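Local coordinates for protein tryptophan halogenase (PDB 2PYX) that probably binds FAD and uses flavin-dependent, monooxygenase-type chemistry to halogenate tryptophan, at residues T46-P51 and E210-K215; A18-A23 and E183-K188; A27-V32 and T374-L379; A354-I357 and S363-A366. All blocks are in the same frame, centred on the assembly; numbering follows the deposited sequence.

Interaction 1. Residues T46-P51 and E210-K215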
loop_
_atom_site.group_PDB
_atom_site.type_symbol
_atom_site.label_atom_id
_atom_site.label_comp_id
_atom_site.label_asym_id
_atom_site.label_seq_id
_atom_site.Cartn_x
_atom_site.Cartn_y
_atom_site.Cartn_z
ATOM N N THR A 46 4.854 6.604 24.398
ATOM C CA THR A 46 3.484 6.599 24.874
ATOM C C THR A 46 2.549 6.813 23.685
ATOM O O THR A 46 2.753 7.730 22.881
ATOM C CB THR A 46 3.267 7.717 25.916
ATOM O OG1 THR A 46 4.165 7.541 27.029
ATOM C CG2 THR A 46 1.802 7.756 26.411
ATOM N N LEU A 47 1.504 6.004 23.609
ATOM C CA LEU A 47 0.487 6.103 22.603
ATOM C C LEU A 47 -0.823 6.487 23.265
ATOM O O LEU A 47 -1.294 5.755 24.149
ATOM C CB LEU A 47 0.366 4.813 21.775
ATOM C CG LEU A 47 -0.529 4.895 20.513
ATOM C CD1 LEU A 47 -0.064 3.906 19.467
ATOM C CD2 LEU A 47 -1.974 4.607 20.838
ATOM N N ILE A 48 -1.398 7.614 22.849
ATOM C CA ILE A 48 -2.686 8.107 23.371
ATOM C C ILE A 48 -3.714 7.812 22.293
ATOM O O ILE A 48 -3.647 8.353 21.180
ATOM C CB ILE A 48 -2.666 9.616 23.673
ATOM C CG1 ILE A 48 -1.565 9.958 24.675
ATOM C CG2 ILE A 48 -4.066 10.042 24.197
ATOM C CD1 ILE A 48 -1.282 11.441 24.829
ATOM N N GLU A 49 -4.678 6.966 22.647
ATOM C CA GLU A 49 -5.730 6.497 21.751
ATOM C C GLU A 49 -7.089 7.027 22.231
ATOM O O GLU A 49 -7.394 6.928 23.417
ATOM C CB GLU A 49 -5.706 4.959 21.741
ATOM C CG GLU A 49 -6.634 4.366 20.749
ATOM C CD GLU A 49 -6.505 2.882 20.566
ATOM O OE1 GLU A 49 -5.765 2.230 21.317
ATOM O OE2 GLU A 49 -7.173 2.371 19.641
ATOM N N SER A 50 -7.886 7.541 21.301
ATOM C CA SER A 50 -9.242 7.996 21.608
ATOM C C SER A 50 -10.073 6.832 22.125
ATOM O O SER A 50 -9.986 5.726 21.590
ATOM C CB SER A 50 -9.918 8.540 20.351
ATOM O OG SER A 50 -11.234 8.962 20.651
ATOM N N PRO A 51 -10.886 7.061 23.171
ATOM C CA PRO A 51 -11.809 6.006 23.581
ATOM C C PRO A 51 -13.033 5.859 22.647
ATOM O O PRO A 51 -13.822 4.941 22.823
ATOM C CB PRO A 51 -12.238 6.454 24.980
ATOM C CG PRO A 51 -12.177 7.919 24.915
ATOM C CD PRO A 51 -10.996 8.247 24.040
ATOM N N GLU A 210 5.037 21.024 23.157
ATOM C CA GLU A 210 5.736 20.722 24.409
ATOM C C GLU A 210 5.016 19.638 25.196
ATOM O O GLU A 210 5.622 18.742 25.774
ATOM C CB GLU A 210 5.780 22.001 25.243
ATOM C CG GLU A 210 6.311 21.839 26.614
ATOM C CD GLU A 210 6.314 23.163 27.309
ATOM O OE1 GLU A 210 7.289 23.908 27.098
ATOM O OE2 GLU A 210 5.306 23.474 27.988
ATOM N N LYS A 211 3.708 19.711 25.241
ATOM C CA LYS A 211 2.949 18.784 26.027
ATOM C C LYS A 211 1.503 18.780 25.614
ATOM O O LYS A 211 1.030 19.697 24.929
ATOM C CB LYS A 211 3.104 19.070 27.535
ATOM C CG LYS A 211 2.498 20.369 27.978
ATOM C CD LYS A 211 2.864 20.660 29.422
ATOM C CE LYS A 211 2.366 22.026 29.877
ATOM N NZ LYS A 211 2.933 22.339 31.242
ATOM N N LEU A 212 0.822 17.700 25.976
ATOM C CA LEU A 212 -0.593 17.554 25.746
ATOM C C LEU A 212 -1.284 17.519 27.084
ATOM O O LEU A 212 -0.798 16.889 28.005
ATOM C CB LEU A 212 -0.909 16.274 24.990
ATOM C CG LEU A 212 -0.141 16.102 23.694
ATOM C CD1 LEU A 212 -0.545 14.773 23.085
ATOM C CD2 LEU A 212 -0.438 17.239 22.723
ATOM N N ILE A 213 -2.403 18.233 27.189
ATOM C CA ILE A 213 -3.202 18.157 28.384
ATOM C C ILE A 213 -4.369 17.266 28.032
ATOM O O ILE A 213 -5.155 17.576 27.125
ATOM C CB ILE A 213 -3.642 19.540 28.898
ATOM C CG1 ILE A 213 -2.465 20.509 28.882
ATOM C CG2 ILE A 213 -4.151 19.357 30.287
ATOM C CD1 ILE A 213 -2.694 21.793 29.622
ATOM N N THR A 214 -4.407 16.104 28.674
ATOM C CA THR A 214 -5.441 15.118 28.437
ATOM C C THR A 214 -6.665 15.435 29.272
ATOM O O THR A 214 -6.598 16.244 30.208
ATOM C CB THR A 214 -4.997 13.647 28.701
ATOM O OG1 THR A 214 -4.740 13.420 30.097
ATOM C CG2 THR A 214 -3.741 13.313 27.864
ATOM N N LYS A 215 -7.782 14.821 28.900
ATOM C CA LYS A 215 -9.040 15.071 29.600
ATOM C C LYS A 215 -9.036 14.487 31.027
ATOM O O LYS A 215 -9.557 15.127 31.958
ATOM C CB LYS A 215 -10.202 14.516 28.788
ATOM C CG LYS A 215 -11.556 14.882 29.353
ATOM C CD LYS A 215 -12.648 14.708 28.330
ATOM C CE LYS A 215 -13.959 15.248 28.881
ATOM N NZ LYS A 215 -15.088 15.113 27.906
#
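I48 and L212 meet through their end methyls, CD1 to CD1 at 3.8 Å, with the two side chains running past each other in opposite directions. The CG1-CD1 bond of I48 heads out of its strand, while the CG-CD1 bond of L212 comes back the other way. In I48 the CG1 branch lies anti to the carbonyl carbon (chi1 -58°) and the chain stays extended beyond it, which carries CD1 out to the meeting point. On L212 it is the CD1 branch that does the touching; CD2 is turned back, 6.2 Å from I48 CD1. The second neighbour is T214, whose methyl CG2 comes within 4.3 Å of the same I48 CD1. Residues two apart on a strand present the same face, and here L212 and T214 both reach that one methyl, from directions roughly at right angles. The backbones stay well apart, I48 CA lying 9.1 Å from T214 CA, a separation spanned by side chains. Two sheets are joined in this way through their side chains: strand 44-49 belongs to the parallel core of the Rossmann-type nucleotide-binding domain, and strand 209-214 is the middle strand of a three-stranded antiparallel beta meander. Where the meander strand begins, E210 and K211 form a classic beta bulge opposite I202. T214 gives the contact its methyl alone, since its OG1 is hydrogen-bonded to G218 O and N217 N in the following turn. I11 and V13 of the neighbouring core strand extend the apolar layer, touching I48 and L212 respectively. L212 also lies about 4 Å, side chain to side chain, from V198, a predicted FAD-binding residue.

Interaction 2. Residues A18-A23 and E183-K188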
loop_
_atom_site.group_PDB
_atom_site.type_symbol
_atom_site.label_atom_id
_atom_site.label_comp_id
_atom_site.label_asym_id
_atom_site.label_seq_id
_atom_site.Cartn_x
_atom_site.Cartn_y
_atom_site.Cartn_z
ATOM N N ALA A 18 -1.643 2.957 11.897
ATOM C CA ALA A 18 -0.624 4.012 11.812
ATOM C C ALA A 18 0.132 4.162 13.127
ATOM O O ALA A 18 1.366 4.140 13.190
ATOM C CB ALA A 18 -1.263 5.325 11.384
ATOM N N GLY A 19 -0.617 4.244 14.221
ATOM C CA GLY A 19 -0.006 4.450 15.507
ATOM C C GLY A 19 0.756 3.263 16.015
ATOM O O GLY A 19 1.900 3.402 16.490
ATOM N N TRP A 20 0.151 2.076 15.880
ATOM C CA TRP A 20 0.808 0.883 16.420
ATOM C C TRP A 20 1.970 0.372 15.579
ATOM O O TRP A 20 2.955 -0.123 16.116
ATOM C CB TRP A 20 -0.181 -0.225 16.724
ATOM C CG TRP A 20 -1.083 0.151 17.851
ATOM C CD1 TRP A 20 -2.409 0.514 17.769
ATOM C CD2 TRP A 20 -0.720 0.264 19.214
ATOM N NE1 TRP A 20 -2.892 0.820 19.019
ATOM C CE2 TRP A 20 -1.876 0.675 19.921
ATOM C CE3 TRP A 20 0.468 0.065 19.927
ATOM C CZ2 TRP A 20 -1.865 0.894 21.297
ATOM C CZ3 TRP A 20 0.458 0.250 21.282
ATOM C CH2 TRP A 20 -0.710 0.674 21.954
ATOM N N ILE A 21 1.900 0.531 14.261
ATOM C CA ILE A 21 3.091 0.173 13.481
ATOM C C ILE A 21 4.248 1.098 13.858
ATOM O O ILE A 21 5.400 0.663 13.983
ATOM C CB ILE A 21 2.813 0.199 11.971
ATOM C CG1 ILE A 21 1.975 -1.031 11.587
ATOM C CG2 ILE A 21 4.123 0.243 11.149
ATOM C CD1 ILE A 21 1.398 -0.963 10.174
ATOM N N THR A 22 3.937 2.383 14.032
ATOM C CA THR A 22 4.963 3.339 14.433
ATOM C C THR A 22 5.565 2.935 15.780
ATOM O O THR A 22 6.766 2.922 15.965
ATOM C CB THR A 22 4.414 4.784 14.480
ATOM O OG1 THR A 22 3.896 5.128 13.183
ATOM C CG2 THR A 22 5.493 5.771 14.880
ATOM N N ALA A 23 4.709 2.685 16.769
ATOM C CA ALA A 23 5.191 2.312 18.096
ATOM C C ALA A 23 6.100 1.095 18.039
ATOM O O ALA A 23 7.172 1.066 18.635
ATOM C CB ALA A 23 4.008 2.038 19.006
ATOM N N GLU A 183 -1.495 -5.405 21.620
ATOM C CA GLU A 183 -1.077 -6.459 22.558
ATOM C C GLU A 183 0.434 -6.653 22.529
ATOM O O GLU A 183 1.089 -6.629 23.555
ATOM C CB GLU A 183 -1.797 -7.786 22.237
ATOM C CG GLU A 183 -3.295 -7.708 22.422
ATOM C CD GLU A 183 -4.125 -8.752 21.659
ATOM O OE1 GLU A 183 -3.578 -9.563 20.850
ATOM O OE2 GLU A 183 -5.374 -8.713 21.861
ATOM N N HIS A 184 0.998 -6.806 21.340
ATOM C CA HIS A 184 2.420 -7.016 21.244
ATOM C C HIS A 184 3.213 -5.826 21.763
ATOM O O HIS A 184 4.174 -5.975 22.521
ATOM C CB HIS A 184 2.767 -7.294 19.813
ATOM C CG HIS A 184 4.213 -7.558 19.590
ATOM N ND1 HIS A 184 4.783 -8.804 19.783
ATOM C CD2 HIS A 184 5.211 -6.741 19.182
ATOM C CE1 HIS A 184 6.072 -8.734 19.495
ATOM N NE2 HIS A 184 6.360 -7.493 19.134
ATOM N N CYS A 185 2.831 -4.624 21.355
ATOM C CA CYS A 185 3.635 -3.460 21.707
ATOM C C CYS A 185 3.619 -3.124 23.188
ATOM O O CYS A 185 4.612 -2.697 23.756
ATOM C CB CYS A 185 3.181 -2.222 20.955
ATOM S SG CYS A 185 3.595 -2.295 19.170
ATOM N N THR A 186 2.452 -3.305 23.818
ATOM C CA THR A 186 2.315 -2.988 25.232
ATOM C C THR A 186 2.869 -4.089 26.129
ATOM O O THR A 186 3.490 -3.799 27.167
ATOM C CB THR A 186 0.856 -2.666 25.623
ATOM O OG1 THR A 186 0.032 -3.794 25.390
ATOM C CG2 THR A 186 0.329 -1.488 24.821
ATOM N N GLN A 187 2.683 -5.344 25.716
ATOM C CA GLN A 187 3.074 -6.482 26.585
ATOM C C GLN A 187 4.490 -6.995 26.361
ATOM O O GLN A 187 5.098 -7.557 27.266
ATOM C CB GLN A 187 2.073 -7.631 26.465
ATOM C CG GLN A 187 0.596 -7.198 26.741
ATOM C CD GLN A 187 0.418 -6.416 28.062
ATOM O OE1 GLN A 187 0.610 -6.977 29.151
ATOM N NE2 GLN A 187 0.081 -5.114 27.970
ATOM N N LYS A 188 5.040 -6.750 25.174
ATOM C CA LYS A 188 6.365 -7.214 24.861
ATOM C C LYS A 188 7.361 -6.096 24.545
ATOM O O LYS A 188 8.561 -6.266 24.805
ATOM C CB LYS A 188 6.289 -8.194 23.715
ATOM C CG LYS A 188 5.456 -9.469 24.022
ATOM C CD LYS A 188 5.448 -10.364 22.800
ATOM C CE LYS A 188 4.836 -11.746 23.023
ATOM N NZ LYS A 188 4.993 -12.625 21.774
#
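W20 brings the CE3-CZ3-CH2 rim of its indole up to C185 and T186, joining two helices of the Rossmann-type domain: helix 16-31, which follows the first core strand and its glycine-rich turn, and helix 174-187, which leads into edge strand 192-195. The short segments cross at 45°, with axes 9.9 Å apart at closest approach; W20 fills much of the space between them, while A23 and C185 meet beside it. The tight part is W20 with C185. C185 CB sits 3.7 Å from W20 CZ3, while its SG lies at the ring edge, 5.3 Å from the centroid of the six-membered ring and 75° off its normal, a sulfur-aromatic contact. SG is held there anti to its own carbonyl carbon and also approaches A23 CB, at 4.4 Å. Around the indole, L47 and E49 of strand 44-49 pack against it and H193 meets it edge-to-face. Replacing W20 with an alanine is likely to open a gap between the helices, leaving C185 CB and T186 CG2 without their apolar partner and H193 without its edge-to-face mate. T186, partly exposed, has a smaller share of the contact, a single methyl: CG2 approaches the ring obliquely, 3.7 Å from W20 CH2. Its OG1 occupies the crowded position between backbone N and carbonyl carbon, where it hydrogen-bonds T182 O one turn back. Q187, exposed, folds over the same hydroxyl: Q187 NE2 donates to T186 OG1 at 2.9 Å, nearly straight at 168°, with the oxygen lying in the plane of the Q187 amide.

Interaction 3. Residues A27-V32 and T374-L379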
loop_
_atom_site.group_PDB
_atom_site.type_symbol
_atom_site.label_atom_id
_atom_site.label_comp_id
_atom_site.label_asym_id
_atom_site.label_seq_id
_atom_site.Cartn_x
_atom_site.Cartn_y
_atom_site.Cartn_z
ATOM N N ALA A 27 10.121 1.032 18.891
ATOM C CA ALA A 27 10.562 0.271 20.059
ATOM C C ALA A 27 11.520 -0.825 19.639
ATOM O O ALA A 27 12.546 -1.044 20.276
ATOM C CB ALA A 27 9.355 -0.332 20.789
ATOM N N ALA A 28 11.196 -1.529 18.559
ATOM C CA ALA A 28 12.039 -2.637 18.133
ATOM C C ALA A 28 13.433 -2.136 17.719
ATOM O O ALA A 28 14.470 -2.772 18.011
ATOM C CB ALA A 28 11.382 -3.423 17.008
ATOM N N GLU A 29 13.485 -1.006 17.022
ATOM C CA GLU A 29 14.760 -0.485 16.523
ATOM C C GLU A 29 15.661 0.025 17.645
ATOM O O GLU A 29 16.865 -0.174 17.569
ATOM C CB GLU A 29 14.544 0.604 15.459
ATOM C CG GLU A 29 15.782 1.273 14.949
ATOM C CD GLU A 29 16.706 0.365 14.163
ATOM O OE1 GLU A 29 16.400 -0.824 13.919
ATOM O OE2 GLU A 29 17.789 0.854 13.788
ATOM N N HIS A 30 15.077 0.677 18.655
ATOM C CA HIS A 30 15.900 1.359 19.670
ATOM C C HIS A 30 15.980 0.691 21.038
ATOM O O HIS A 30 16.959 0.887 21.755
ATOM C CB HIS A 30 15.415 2.799 19.836
ATOM C CG HIS A 30 15.690 3.613 18.614
ATOM N ND1 HIS A 30 16.935 4.129 18.336
ATOM C CD2 HIS A 30 14.913 3.876 17.540
ATOM C CE1 HIS A 30 16.895 4.724 17.156
ATOM N NE2 HIS A 30 15.690 4.561 16.634
ATOM N N ASN A 31 14.969 -0.097 21.367
ATOM C CA ASN A 31 14.786 -0.627 22.726
ATOM C C ASN A 31 14.974 -2.134 22.893
ATOM O O ASN A 31 14.938 -2.611 24.021
ATOM C CB ASN A 31 13.406 -0.222 23.234
ATOM C CG ASN A 31 13.277 1.277 23.461
ATOM O OD1 ASN A 31 14.245 2.038 23.274
ATOM N ND2 ASN A 31 12.090 1.713 23.914
ATOM N N VAL A 32 15.188 -2.862 21.792
ATOM C CA VAL A 32 15.216 -4.345 21.776
ATOM C C VAL A 32 16.485 -4.842 21.071
ATOM O O VAL A 32 16.921 -4.274 20.061
ATOM C CB VAL A 32 14.002 -4.894 21.025
ATOM C CG1 VAL A 32 14.067 -6.400 20.915
ATOM C CG2 VAL A 32 12.749 -4.461 21.691
ATOM N N THR A 374 11.477 5.078 8.455
ATOM C CA THR A 374 12.398 6.175 8.219
ATOM C C THR A 374 12.667 6.918 9.497
ATOM O O THR A 374 13.816 7.223 9.804
ATOM C CB THR A 374 11.827 7.110 7.135
ATOM O OG1 THR A 374 11.747 6.345 5.926
ATOM C CG2 THR A 374 12.713 8.277 6.910
ATOM N N LEU A 375 11.628 7.217 10.261
ATOM C CA LEU A 375 11.840 7.905 11.538
ATOM C C LEU A 375 12.689 7.048 12.465
ATOM O O LEU A 375 13.605 7.553 13.118
ATOM C CB LEU A 375 10.489 8.197 12.185
ATOM C CG LEU A 375 10.576 8.780 13.585
ATOM C CD1 LEU A 375 11.306 10.144 13.561
ATOM C CD2 LEU A 375 9.198 8.905 14.179
ATOM N N ALA A 376 12.414 5.753 12.535
ATOM C CA ALA A 376 13.192 4.880 13.387
ATOM C C ALA A 376 14.665 4.842 12.965
ATOM O O ALA A 376 15.572 4.797 13.820
ATOM C CB ALA A 376 12.599 3.477 13.373
ATOM N N GLN A 377 14.928 4.879 11.655
ATOM C CA GLN A 377 16.302 4.871 11.149
ATOM C C GLN A 377 17.017 6.214 11.244
ATOM O O GLN A 377 18.245 6.268 11.218
ATOM C CB GLN A 377 16.322 4.393 9.716
ATOM C CG GLN A 377 15.802 2.990 9.563
ATOM C CD GLN A 377 15.873 2.474 8.178
ATOM O OE1 GLN A 377 16.909 1.967 7.749
ATOM N NE2 GLN A 377 14.762 2.522 7.482
ATOM N N GLN A 378 16.247 7.281 11.366
ATOM C CA GLN A 378 16.793 8.629 11.413
ATOM C C GLN A 378 16.319 9.383 12.657
ATOM O O GLN A 378 16.019 10.560 12.597
ATOM C CB GLN A 378 16.374 9.398 10.168
ATOM C CG GLN A 378 16.928 8.775 8.917
ATOM C CD GLN A 378 16.977 9.721 7.739
ATOM O OE1 GLN A 378 17.503 10.812 7.844
ATOM N NE2 GLN A 378 16.403 9.316 6.635
ATOM N N LEU A 379 16.285 8.712 13.802
ATOM C CA LEU A 379 15.844 9.356 15.017
ATOM C C LEU A 379 16.764 10.543 15.279
ATOM O O LEU A 379 17.978 10.402 15.349
ATOM C CB LEU A 379 15.921 8.357 16.168
ATOM C CG LEU A 379 15.620 8.928 17.558
ATOM C CD1 LEU A 379 14.162 9.158 17.717
ATOM C CD2 LEU A 379 16.156 8.029 18.655
HETATM O O HOH W 1 18.430 3.696 13.895
#
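H30 turns its CG anti to its own carbonyl carbon (chi1 -68°), which swings the imidazole out to A376, while in E29 a CG anti to the backbone N sets that methylene alongside the same residue, and the bend at chi2 turns the carboxylate to a bridging water. H30 NE2 donates to A376 O at 2.8 Å, with a moderately bent N-H...O angle of 148°. The nitrogen lies in the carbonyl plane, on a lone pair, although the oxygen is tilted somewhat out of the ring plane. Since ND1 is hydrogen-bonded to K42 NZ, both ring nitrogens are engaged, and the ring's rotation is fixed from two ends. Its faces are covered as well. L379 CD2 makes a CH-pi contact 4.0 Å from the H30 ring centroid and 21° off the normal, and E29 CG lies over the opposite face, offset toward the rim. The helices so joined, 16-31 and 363-377, pack beside each other in the Rossmann-type domain; L375 sits against L26 of the first and against L224 and I226 of core strand 224-227. A376 O belongs to the last turn of its helix, where in-helix donors run short, and Q378 is the first residue to leave helical geometry. A phenylalanine in place of H30 would probably leave A376 O without its ring donor and K42 without its nitrogen acceptor. On the exposed side the water joins the segments, donating to E29 OE2 at 2.9 Å and to A376 O at 3.1 Å. Beside this bridge, E29 CB lies 4.0 Å from A376 CB.

Interaction 4. Residues A354-I357 and S363-A366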
loop_
_atom_site.group_PDB
_atom_site.type_symbol
_atom_site.label_atom_id
_atom_site.label_comp_id
_atom_site.label_asym_id
_atom_site.label_seq_id
_atom_site.Cartn_x
_atom_site.Cartn_y
_atom_site.Cartn_z
ATOM N N ALA A 354 -1.236 12.409 7.279
ATOM C CA ALA A 354 -0.351 12.981 6.253
ATOM C C ALA A 354 -0.965 13.112 4.854
ATOM O O ALA A 354 -0.728 14.073 4.151
ATOM C CB ALA A 354 0.912 12.186 6.154
ATOM N N GLY A 355 -1.720 12.114 4.446
ATOM C CA GLY A 355 -2.394 12.173 3.174
ATOM C C GLY A 355 -3.142 10.909 2.916
ATOM O O GLY A 355 -3.000 9.920 3.623
ATOM N N PHE A 356 -3.959 10.946 1.876
ATOM C CA PHE A 356 -4.749 9.794 1.527
ATOM C C PHE A 356 -5.348 9.988 0.164
ATOM O O PHE A 356 -5.911 11.056 -0.135
ATOM C CB PHE A 356 -5.868 9.590 2.525
ATOM C CG PHE A 356 -6.668 8.343 2.272
ATOM C CD1 PHE A 356 -6.134 7.103 2.553
ATOM C CD2 PHE A 356 -7.911 8.418 1.684
ATOM C CE1 PHE A 356 -6.859 5.941 2.293
ATOM C CE2 PHE A 356 -8.647 7.263 1.420
ATOM C CZ PHE A 356 -8.112 6.034 1.708
ATOM N N ILE A 357 -5.345 8.912 -0.606
ATOM C CA ILE A 357 -6.011 8.876 -1.895
ATOM C C ILE A 357 -6.720 7.526 -2.003
ATOM O O ILE A 357 -6.556 6.661 -1.136
ATOM C CB ILE A 357 -4.992 9.026 -3.032
ATOM C CG1 ILE A 357 -3.821 8.025 -2.775
ATOM C CG2 ILE A 357 -4.450 10.484 -3.069
ATOM C CD1 ILE A 357 -3.005 7.791 -3.878
ATOM N N SER A 363 -1.415 2.187 -1.407
ATOM C CA SER A 363 -0.336 3.015 -0.899
ATOM C C SER A 363 -0.416 3.256 0.586
ATOM O O SER A 363 0.577 3.629 1.203
ATOM C CB SER A 363 -0.253 4.352 -1.652
ATOM O OG SER A 363 -1.409 5.130 -1.465
ATOM N N ALA A 364 -1.561 3.008 1.201
ATOM C CA ALA A 364 -1.774 3.515 2.575
ATOM C C ALA A 364 -0.853 2.867 3.613
ATOM O O ALA A 364 -0.146 3.579 4.353
ATOM C CB ALA A 364 -3.214 3.399 2.988
ATOM N N LEU A 365 -0.886 1.533 3.718
ATOM C CA LEU A 365 0.021 0.885 4.704
ATOM C C LEU A 365 1.497 1.032 4.297
ATOM O O LEU A 365 2.376 1.164 5.150
ATOM C CB LEU A 365 -0.349 -0.575 4.918
ATOM C CG LEU A 365 -1.568 -0.770 5.821
ATOM C CD1 LEU A 365 -2.058 -2.220 5.742
ATOM C CD2 LEU A 365 -1.236 -0.395 7.253
ATOM N N ALA A 366 1.781 1.014 2.998
ATOM C CA ALA A 366 3.171 1.222 2.520
ATOM C C ALA A 366 3.738 2.547 3.008
ATOM O O ALA A 366 4.913 2.627 3.388
ATOM C CB ALA A 366 3.184 1.195 1.007
#
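I357 lies against S363, and F356 against A364, where the edge strand 355-356 of a small three-stranded antiparallel sheet turns through a short loop into helix 363-377. I357 CD1 comes within 3.9 Å of S363 OG, a van der Waals approach of a methyl to a hydroxyl oxygen. The CG1 branch of I357 is placed between backbone N and carbonyl carbon (chi1 49°), and this, with the extended chi2, brings its end close to S363. F356 makes a looser contact: A364 CB stands at the ring edge, near its plane, 4.5 Å from F356 CE1. One layer out, the strand is fixed by backbone bonds of F356 with G337 and of A354 with R339. I357 is further enclosed by W401, I404, I405 and L408 of helix 383-413, while A364 packs on E60. The contact closes the five-residue loop that carries E361, predicted to bind L-tryptophan, whose side chain is about 6 Å from that of S363; this is consistent with a place beside the substrate site. S363 OG, likewise set between N and carbonyl carbon, also stands 4.0 Å from I357 CG1.

Overall arrangement
From the N terminus, helix 16-31 opens interaction 2 and then interaction 3 before strand 44-49 opens interaction 1. Interaction 2 closes at residues 183-188 and interaction 1 at 210-215, so these two cross; they also touch, L47 CD1 lying 3.7 Å from W20 CD2. Interaction 4 opens and closes within a few residues, at 354-357 and 363-366, and interaction 3 closes last, at 374-379. Its long loop thus encloses interactions 1 and 4 and crosses interaction 2. Together they tie helix 16-31 to helices 174-187 and 363-377, the core sheet to the beta meander, and helix 363-377 to the strand before it; I21 CD1 meets L365 CD2 at 4.0 Å, joining interactions 2 and 4.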